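Long-range contacts in sarcosine oxidase (Pyrococcus horikoshii, PDB 1Y56), which forms the FAD-binding beta subunit of an L-proline dehydrogenase complex, which oxidises L-proline, probably with FAD as electron acceptor: residues 86-92 with 241-247; 262-266 with 279-284. All blocks are in the same frame, centred on the assembly; numbering follows the deposited sequence.

Contact 1: residues 86-92 with 241-247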
ATOM      1  N   GLY B  86      -6.017  58.853 -21.300  1.00 30.70           N
ATOM      2  CA  GLY B  86      -4.755  59.122 -21.997  1.00 30.49           C
ATOM      3  C   GLY B  86      -3.669  58.074 -21.809  1.00 30.24           C
ATOM      4  O   GLY B  86      -3.817  57.143 -21.010  1.00 30.42           O
ATOM      5  N   TYR B  87      -2.592  58.229 -22.580  1.00 29.82           N
ATOM      6  CA  TYR B  87      -1.353  57.459 -22.459  1.00 29.21           C
ATOM      7  C   TYR B  87      -0.247  58.476 -22.394  1.00 28.85           C
ATOM      8  O   TYR B  87      -0.253  59.451 -23.137  1.00 28.88           O
ATOM      9  CB  TYR B  87      -1.101  56.648 -23.713  1.00 29.53           C
ATOM     10  CG  TYR B  87      -1.144  55.138 -23.622  1.00 29.77           C
ATOM     11  CD1 TYR B  87       0.006  54.392 -23.851  1.00 29.39           C
ATOM     12  CD2 TYR B  87      -2.340  54.454 -23.392  1.00 30.82           C
ATOM     13  CE1 TYR B  87      -0.018  53.005 -23.825  1.00 30.73           C
ATOM     14  CE2 TYR B  87      -2.378  53.052 -23.361  1.00 30.78           C
ATOM     15  CZ  TYR B  87      -1.214  52.339 -23.584  1.00 31.16           C
ATOM     16  OH  TYR B  87      -1.220  50.965 -23.566  1.00 31.02           O
ATOM     17  N   LEU B  88       0.731  58.224 -21.540  1.00 28.78           N
ATOM     18  CA  LEU B  88       1.788  59.178 -21.273  1.00 28.59           C
ATOM     19  C   LEU B  88       3.151  58.510 -21.419  1.00 28.73           C
ATOM     20  O   LEU B  88       3.555  57.722 -20.567  1.00 29.04           O
ATOM     21  CB  LEU B  88       1.603  59.696 -19.857  1.00 28.39           C
ATOM     22  CG  LEU B  88       2.332  60.951 -19.440  1.00 29.19           C
ATOM     23  CD1 LEU B  88       1.756  62.155 -20.183  1.00 30.03           C
ATOM     24  CD2 LEU B  88       2.166  61.101 -17.945  1.00 29.31           C
ATOM     25  N   PHE B  89       3.851  58.802 -22.509  1.00 28.83           N
ATOM     26  CA  PHE B  89       5.190  58.266 -22.719  1.00 28.77           C
ATOM     27  C   PHE B  89       6.217  59.226 -22.137  1.00 29.17           C
ATOM     28  O   PHE B  89       6.392  60.324 -22.660  1.00 29.49           O
ATOM     29  CB  PHE B  89       5.456  58.099 -24.208  1.00 28.40           C
ATOM     30  CG  PHE B  89       4.741  56.934 -24.840  1.00 28.32           C
ATOM     31  CD1 PHE B  89       5.384  55.709 -25.001  1.00 26.93           C
ATOM     32  CD2 PHE B  89       3.434  57.071 -25.320  1.00 27.52           C
ATOM     33  CE1 PHE B  89       4.731  54.641 -25.611  1.00 26.31           C
ATOM     34  CE2 PHE B  89       2.781  56.002 -25.929  1.00 25.38           C
ATOM     35  CZ  PHE B  89       3.423  54.794 -26.075  1.00 25.09           C
ATOM     36  N   LEU B  90       6.895  58.836 -21.061  1.00 29.53           N
ATOM     37  CA  LEU B  90       7.929  59.707 -20.486  1.00 30.31           C
ATOM     38  C   LEU B  90       9.234  59.650 -21.274  1.00 31.03           C
ATOM     39  O   LEU B  90       9.729  58.572 -21.567  1.00 31.15           O
ATOM     40  CB  LEU B  90       8.216  59.344 -19.030  1.00 30.15           C
ATOM     41  CG  LEU B  90       7.060  59.262 -18.042  1.00 29.35           C
ATOM     42  CD1 LEU B  90       7.548  58.649 -16.743  1.00 26.82           C
ATOM     43  CD2 LEU B  90       6.447  60.637 -17.835  1.00 28.53           C
ATOM     44  N   LEU B  91       9.793  60.814 -21.593  1.00 32.22           N
ATOM     45  CA  LEU B  91      11.055  60.912 -22.335  1.00 33.11           C
ATOM     46  C   LEU B  91      12.160  61.533 -21.478  1.00 33.96           C
ATOM     47  O   LEU B  91      11.907  62.413 -20.659  1.00 33.44           O
ATOM     48  CB  LEU B  91      10.850  61.742 -23.601  1.00 32.85           C
ATOM     49  CG  LEU B  91      10.085  61.236 -24.831  1.00 33.05           C
ATOM     50  CD1 LEU B  91       9.247  59.979 -24.636  1.00 32.23           C
ATOM     51  CD2 LEU B  91       9.211  62.366 -25.344  1.00 33.45           C
ATOM     52  N   TYR B  92      13.394  61.078 -21.687  1.00 35.66           N
ATOM     53  CA  TYR B  92      14.524  61.486 -20.833  1.00 37.04           C
ATOM     54  C   TYR B  92      15.737  62.048 -21.553  1.00 38.13           C
ATOM     55  O   TYR B  92      16.606  62.614 -20.900  1.00 38.31           O
ATOM     56  CB  TYR B  92      14.992  60.326 -19.960  1.00 36.52           C
ATOM     57  CG  TYR B  92      13.890  59.669 -19.196  1.00 36.28           C
ATOM     58  CD1 TYR B  92      13.640  60.012 -17.876  1.00 36.22           C
ATOM     59  CD2 TYR B  92      13.088  58.696 -19.794  1.00 35.61           C
ATOM     60  CE1 TYR B  92      12.624  59.400 -17.161  1.00 36.17           C
ATOM     61  CE2 TYR B  92      12.073  58.083 -19.091  1.00 35.50           C
ATOM     62  CZ  TYR B  92      11.849  58.435 -17.775  1.00 35.50           C
ATOM     63  OH  TYR B  92      10.843  57.830 -17.074  1.00 35.62           O
ATOM     64  N   MET B 241      -2.331  55.613 -18.684  1.00 27.97           N
ATOM     65  CA  MET B 241      -1.281  54.616 -18.740  1.00 27.78           C
ATOM     66  C   MET B 241       0.044  55.383 -18.840  1.00 27.84           C
ATOM     67  O   MET B 241       0.242  56.154 -19.770  1.00 27.78           O
ATOM     68  CB  MET B 241      -1.492  53.758 -19.973  1.00 27.58           C
ATOM     69  CG  MET B 241      -0.652  52.513 -20.036  1.00 27.96           C
ATOM     70  SD  MET B 241      -1.317  51.171 -19.038  1.00 27.06           S
ATOM     71  CE  MET B 241      -0.031  51.083 -17.827  1.00 27.22           C
ATOM     72  N   VAL B 242       0.931  55.228 -17.866  1.00 27.94           N
ATOM     73  CA  VAL B 242       2.248  55.859 -17.980  1.00 27.95           C
ATOM     74  C   VAL B 242       3.296  54.844 -18.450  1.00 28.52           C
ATOM     75  O   VAL B 242       3.418  53.747 -17.883  1.00 28.61           O
ATOM     76  CB  VAL B 242       2.665  56.723 -16.724  1.00 27.57           C
ATOM     77  CG1 VAL B 242       1.738  56.512 -15.563  1.00 27.37           C
ATOM     78  CG2 VAL B 242       4.096  56.490 -16.328  1.00 26.87           C
ATOM     79  N   ILE B 243       4.016  55.212 -19.511  1.00 28.77           N
ATOM     80  CA  ILE B 243       5.061  54.375 -20.084  1.00 29.08           C
ATOM     81  C   ILE B 243       6.409  55.014 -19.844  1.00 29.44           C
ATOM     82  O   ILE B 243       6.573  56.224 -20.032  1.00 29.55           O
ATOM     83  CB  ILE B 243       4.875  54.180 -21.613  1.00 29.06           C
ATOM     84  CG1 ILE B 243       3.435  53.773 -21.953  1.00 29.04           C
ATOM     85  CG2 ILE B 243       5.906  53.180 -22.180  1.00 29.30           C
ATOM     86  CD1 ILE B 243       2.982  52.435 -21.386  1.00 27.76           C
ATOM     87  N   SER B 244       7.371  54.196 -19.425  1.00 29.97           N
ATOM     88  CA  SER B 244       8.764  54.622 -19.358  1.00 30.68           C
ATOM     89  C   SER B 244       9.670  53.616 -20.075  1.00 31.46           C
ATOM     90  O   SER B 244       9.994  52.559 -19.524  1.00 31.74           O
ATOM     91  CB  SER B 244       9.201  54.813 -17.911  1.00 30.48           C
ATOM     92  OG  SER B 244      10.544  55.241 -17.855  1.00 29.95           O
ATOM     93  N   PHE B 245      10.052  53.933 -21.313  1.00 32.18           N
ATOM     94  CA  PHE B 245      10.975  53.090 -22.057  1.00 32.87           C
ATOM     95  C   PHE B 245      12.312  53.020 -21.323  1.00 33.13           C
ATOM     96  O   PHE B 245      12.858  51.933 -21.137  1.00 33.34           O
ATOM     97  CB  PHE B 245      11.192  53.597 -23.481  1.00 33.12           C
ATOM     98  CG  PHE B 245      10.171  53.109 -24.476  1.00 34.66           C
ATOM     99  CD1 PHE B 245       9.769  53.922 -25.530  1.00 35.40           C
ATOM    100  CD2 PHE B 245       9.611  51.836 -24.374  1.00 37.42           C
ATOM    101  CE1 PHE B 245       8.825  53.473 -26.468  1.00 36.11           C
ATOM    102  CE2 PHE B 245       8.655  51.382 -25.313  1.00 37.30           C
ATOM    103  CZ  PHE B 245       8.271  52.206 -26.358  1.00 35.93           C
ATOM    104  N   LYS B 246      12.823  54.165 -20.880  1.00 33.03           N
ATOM    105  CA  LYS B 246      14.118  54.186 -20.222  1.00 33.05           C
ATOM    106  C   LYS B 246      14.155  53.260 -19.012  1.00 33.04           C
ATOM    107  O   LYS B 246      15.108  52.517 -18.841  1.00 33.52           O
ATOM    108  CB  LYS B 246      14.530  55.607 -19.852  1.00 33.11           C
ATOM    109  CG  LYS B 246      15.633  55.693 -18.809  1.00 34.44           C
ATOM    110  CD  LYS B 246      16.075  57.131 -18.574  1.00 37.28           C
ATOM    111  CE  LYS B 246      16.853  57.299 -17.267  1.00 38.02           C
ATOM    112  NZ  LYS B 246      18.264  56.837 -17.401  1.00 38.18           N
ATOM    113  N   TYR B 247      13.123  53.282 -18.175  1.00 32.93           N
ATOM    114  CA  TYR B 247      13.110  52.395 -17.006  1.00 32.41           C
ATOM    115  C   TYR B 247      12.427  51.040 -17.265  1.00 31.79           C
ATOM    116  O   TYR B 247      11.418  50.708 -16.658  1.00 32.33           O
ATOM    117  CB  TYR B 247      12.541  53.102 -15.771  1.00 32.60           C
ATOM    118  CG  TYR B 247      13.452  54.179 -15.210  1.00 33.71           C
ATOM    119  CD1 TYR B 247      13.039  55.517 -15.154  1.00 34.47           C
ATOM    120  CD2 TYR B 247      14.732  53.862 -14.744  1.00 34.48           C
ATOM    121  CE1 TYR B 247      13.887  56.510 -14.646  1.00 34.85           C
ATOM    122  CE2 TYR B 247      15.582  54.844 -14.233  1.00 34.48           C
ATOM    123  CZ  TYR B 247      15.156  56.160 -14.191  1.00 34.68           C
ATOM    124  OH  TYR B 247      16.000  57.114 -13.689  1.00 33.85           O
TER

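Contact 2: residues 262-266 with 279-284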
ATOM      1  N   GLY B 262       0.510  46.802 -13.534  1.00 32.68           N
ATOM      2  CA  GLY B 262       1.518  47.067 -14.542  1.00 33.13           C
ATOM      3  C   GLY B 262       2.552  45.981 -14.675  1.00 33.53           C
ATOM      4  O   GLY B 262       2.582  45.037 -13.890  1.00 33.82           O
ATOM      5  N   GLY B 263       3.403  46.129 -15.684  1.00 33.69           N
ATOM      6  CA  GLY B 263       4.494  45.204 -15.923  1.00 33.83           C
ATOM      7  C   GLY B 263       5.704  45.953 -16.435  1.00 34.03           C
ATOM      8  O   GLY B 263       5.782  47.177 -16.310  1.00 34.06           O
ATOM      9  N   ILE B 264       6.649  45.197 -16.991  1.00 34.15           N
ATOM     10  CA  ILE B 264       7.859  45.718 -17.617  1.00 34.40           C
ATOM     11  C   ILE B 264       8.204  44.821 -18.809  1.00 35.11           C
ATOM     12  O   ILE B 264       7.563  43.782 -19.018  1.00 35.07           O
ATOM     13  CB  ILE B 264       9.058  45.770 -16.636  1.00 34.02           C
ATOM     14  CG1 ILE B 264       9.217  44.442 -15.893  1.00 33.90           C
ATOM     15  CG2 ILE B 264       8.910  46.909 -15.645  1.00 34.06           C
ATOM     16  CD1 ILE B 264      10.516  44.313 -15.140  1.00 32.88           C
ATOM     17  N   GLY B 265       9.210  45.223 -19.584  1.00 35.80           N
ATOM     18  CA  GLY B 265       9.673  44.453 -20.742  1.00 36.77           C
ATOM     19  C   GLY B 265      10.063  43.001 -20.488  1.00 37.32           C
ATOM     20  O   GLY B 265       9.807  42.146 -21.327  1.00 37.62           O
ATOM     21  N   TYR B 266      10.666  42.732 -19.326  1.00 37.82           N
ATOM     22  CA  TYR B 266      11.176  41.408 -18.921  1.00 38.38           C
ATOM     23  C   TYR B 266      10.468  40.180 -19.520  1.00 38.39           C
ATOM     24  O   TYR B 266       9.462  39.702 -19.004  1.00 38.25           O
ATOM     25  CB  TYR B 266      11.214  41.332 -17.391  1.00 38.81           C
ATOM     26  CG  TYR B 266      11.958  40.138 -16.815  1.00 40.42           C
ATOM     27  CD1 TYR B 266      13.355  40.120 -16.737  1.00 41.63           C
ATOM     28  CD2 TYR B 266      11.260  39.040 -16.326  1.00 41.60           C
ATOM     29  CE1 TYR B 266      14.033  39.023 -16.201  1.00 42.50           C
ATOM     30  CE2 TYR B 266      11.920  37.947 -15.793  1.00 42.84           C
ATOM     31  CZ  TYR B 266      13.301  37.938 -15.729  1.00 43.20           C
ATOM     32  OH  TYR B 266      13.922  36.834 -15.184  1.00 43.40           O
ATOM     33  N   GLU B 279      12.454  37.434 -10.034  1.00 26.75           N
ATOM     34  CA  GLU B 279      13.401  38.347 -10.649  1.00 27.17           C
ATOM     35  C   GLU B 279      12.520  39.517 -11.166  1.00 27.44           C
ATOM     36  O   GLU B 279      12.875  40.700 -11.010  1.00 27.27           O
ATOM     37  CB  GLU B 279      14.101  37.703 -11.869  1.00 27.17           C
ATOM     38  CG  GLU B 279      14.206  36.149 -11.773  1.00 29.33           C
ATOM     39  CD  GLU B 279      15.258  35.753 -10.738  1.00 29.44           C
ATOM     40  OE1 GLU B 279      14.900  35.578  -9.541  1.00 30.90           O
ATOM     41  OE2 GLU B 279      16.468  35.659 -11.104  1.00 33.57           O
ATOM     42  N   PHE B 280      11.373  39.148 -11.765  1.00 28.12           N
ATOM     43  CA  PHE B 280      10.354  40.117 -12.145  1.00 28.89           C
ATOM     44  C   PHE B 280       9.887  40.936 -10.959  1.00 29.41           C
ATOM     45  O   PHE B 280       9.708  42.141 -11.094  1.00 29.64           O
ATOM     46  CB  PHE B 280       9.143  39.459 -12.804  1.00 29.02           C
ATOM     47  CG  PHE B 280       7.963  40.374 -12.925  1.00 29.06           C
ATOM     48  CD1 PHE B 280       7.949  41.387 -13.876  1.00 29.24           C
ATOM     49  CD2 PHE B 280       6.876  40.245 -12.065  1.00 29.74           C
ATOM     50  CE1 PHE B 280       6.865  42.254 -13.982  1.00 28.91           C
ATOM     51  CE2 PHE B 280       5.788  41.112 -12.160  1.00 30.09           C
ATOM     52  CZ  PHE B 280       5.785  42.119 -13.122  1.00 29.65           C
ATOM     53  N   LEU B 281       9.681  40.278  -9.813  1.00 29.99           N
ATOM     54  CA  LEU B 281       9.235  40.951  -8.589  1.00 30.56           C
ATOM     55  C   LEU B 281      10.198  42.077  -8.218  1.00 30.76           C
ATOM     56  O   LEU B 281       9.784  43.187  -7.885  1.00 30.71           O
ATOM     57  CB  LEU B 281       9.168  39.958  -7.429  1.00 30.91           C
ATOM     58  CG  LEU B 281       8.055  39.978  -6.362  1.00 31.84           C
ATOM     59  CD1 LEU B 281       8.654  39.674  -4.994  1.00 30.60           C
ATOM     60  CD2 LEU B 281       7.259  41.282  -6.313  1.00 32.44           C
ATOM     61  N   ARG B 282      11.489  41.775  -8.300  1.00 30.92           N
ATOM     62  CA  ARG B 282      12.531  42.725  -7.955  1.00 30.96           C
ATOM     63  C   ARG B 282      12.618  43.844  -8.961  1.00 30.64           C
ATOM     64  O   ARG B 282      12.698  45.005  -8.590  1.00 30.58           O
ATOM     65  CB  ARG B 282      13.882  42.016  -7.869  1.00 31.26           C
ATOM     66  CG  ARG B 282      13.978  41.020  -6.727  1.00 31.95           C
ATOM     67  CD  ARG B 282      13.937  41.713  -5.379  1.00 33.60           C
ATOM     68  NE  ARG B 282      14.709  42.957  -5.372  1.00 35.45           N
ATOM     69  CZ  ARG B 282      16.032  43.039  -5.244  1.00 36.23           C
ATOM     70  NH1 ARG B 282      16.776  41.950  -5.106  1.00 36.53           N
ATOM     71  NH2 ARG B 282      16.617  44.227  -5.254  1.00 36.49           N
ATOM     72  N   GLU B 283      12.608  43.487 -10.237  1.00 30.57           N
ATOM     73  CA  GLU B 283      12.773  44.464 -11.302  1.00 30.45           C
ATOM     74  C   GLU B 283      11.608  45.451 -11.384  1.00 29.88           C
ATOM     75  O   GLU B 283      11.823  46.652 -11.406  1.00 29.61           O
ATOM     76  CB  GLU B 283      13.037  43.770 -12.638  1.00 30.54           C
ATOM     77  CG  GLU B 283      14.498  43.633 -12.994  1.00 32.44           C
ATOM     78  CD  GLU B 283      14.699  42.978 -14.363  1.00 36.66           C
ATOM     79  OE1 GLU B 283      14.617  41.734 -14.454  1.00 39.36           O
ATOM     80  OE2 GLU B 283      14.944  43.695 -15.359  1.00 38.55           O
ATOM     81  N   VAL B 284      10.380  44.951 -11.397  1.00 29.86           N
ATOM     82  CA  VAL B 284       9.214  45.833 -11.419  1.00 30.02           C
ATOM     83  C   VAL B 284       9.229  46.824 -10.241  1.00 30.52           C
ATOM     84  O   VAL B 284       8.917  48.006 -10.412  1.00 30.98           O
ATOM     85  CB  VAL B 284       7.875  45.059 -11.474  1.00 29.77           C
ATOM     86  CG1 VAL B 284       7.510  44.475 -10.118  1.00 29.44           C
ATOM     87  CG2 VAL B 284       6.786  45.967 -11.960  1.00 28.93           C
TER

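Contact 1: residues 86-92 with 241-247
Strands 87-91 and 241-244 run side by side and parallel, their axes 4.7 Å apart and inclined by 21°. L88 bridges across V242: L88 N donates to M241 O (2.8 Å) and L88 O accepts from I243 N (2.8 Å), while L90 N reaches I243 O (2.8 Å). On the face carrying Y87 and F89, each ring lies against the aliphatic bump of its neighbour: M241 CB sits 3.6 Å from the Y87 ring centroid and I243 CG1 4.1 Å from that of F89, both CH-pi contacts. I243 CD1 also reaches Y87 CE1 (3.9 Å). These are inner neighbours in the mixed eight-stranded sheet of this FAD-dependent oxidoreductase, and Y87 OH is hydrogen-bonded to G50 O. The other face brings L90 CD1 to V242 CG2 (4.1 Å), and helix 278-291 packs there through I291. Past the strands, K246 CD lies over the Y92 ring, Y247 points its edge at that ring, and Y92 OH hydrogen-bonds S244 OG (2.7 Å).

Contact 2: residues 262-266 with 279-284
No hydrogen bond joins 262-266 to the helical turns of 279-284; side-chain shape does the work. I264, with chi1 p and chi2 t, extends its CD1 to E283 CB (3.6 Å) and lays CG1 against F280 CE1 (3.7 Å). F280, in the t rotamer, swings its ring edge-on to the strand, so that CE1 also comes 4.3 Å from G263 CA. V284, chi1 p, adds a looser touch, its CG2 4.4 Å from I264 CG2. Y266, also t, stretches along the helix: its OH lies 3.4 Å from E279 CB, its CD2 4.1 Å from F280 CB, and its CD1 3.1 Å from E283 OE1. E279 turns its carboxylate outward to a salt bridge with K189 of the PH1363 chain, whose L490 packs on L281. F280 and V284 further rest on strand 221-230, through Q226 and V228. The arrangement is helix-on-sheet packing, with helix 278-291 lying against the mixed sheet of the FAD-dependent oxidoreductase fold and facing the partner subunit on its outer side.

Overall arrangement
Both contacts involve the same mixed eight-stranded sheet, their centres 15 Å apart and their nearest atoms about 5 Å apart without touching. Strand 250-253 lies between strands 241-244 and 261-263, while helix 278-291 reaches both contacts: its earlier turns pack in contact 2 and its I291 meets L90 and V242 of contact 1. Contact 1 is strand to strand, held by backbone hydrogen bonds and aromatic-aliphatic packing, and brings together parts of the chain far apart in sequence. Contact 2 joins near neighbours in sequence without a hydrogen bond, chiefly through side chains. Both are largely buried, yet no other chain touches contact 1, whereas the helix of contact 2 meets the PH1363 chain through charged and apolar residues.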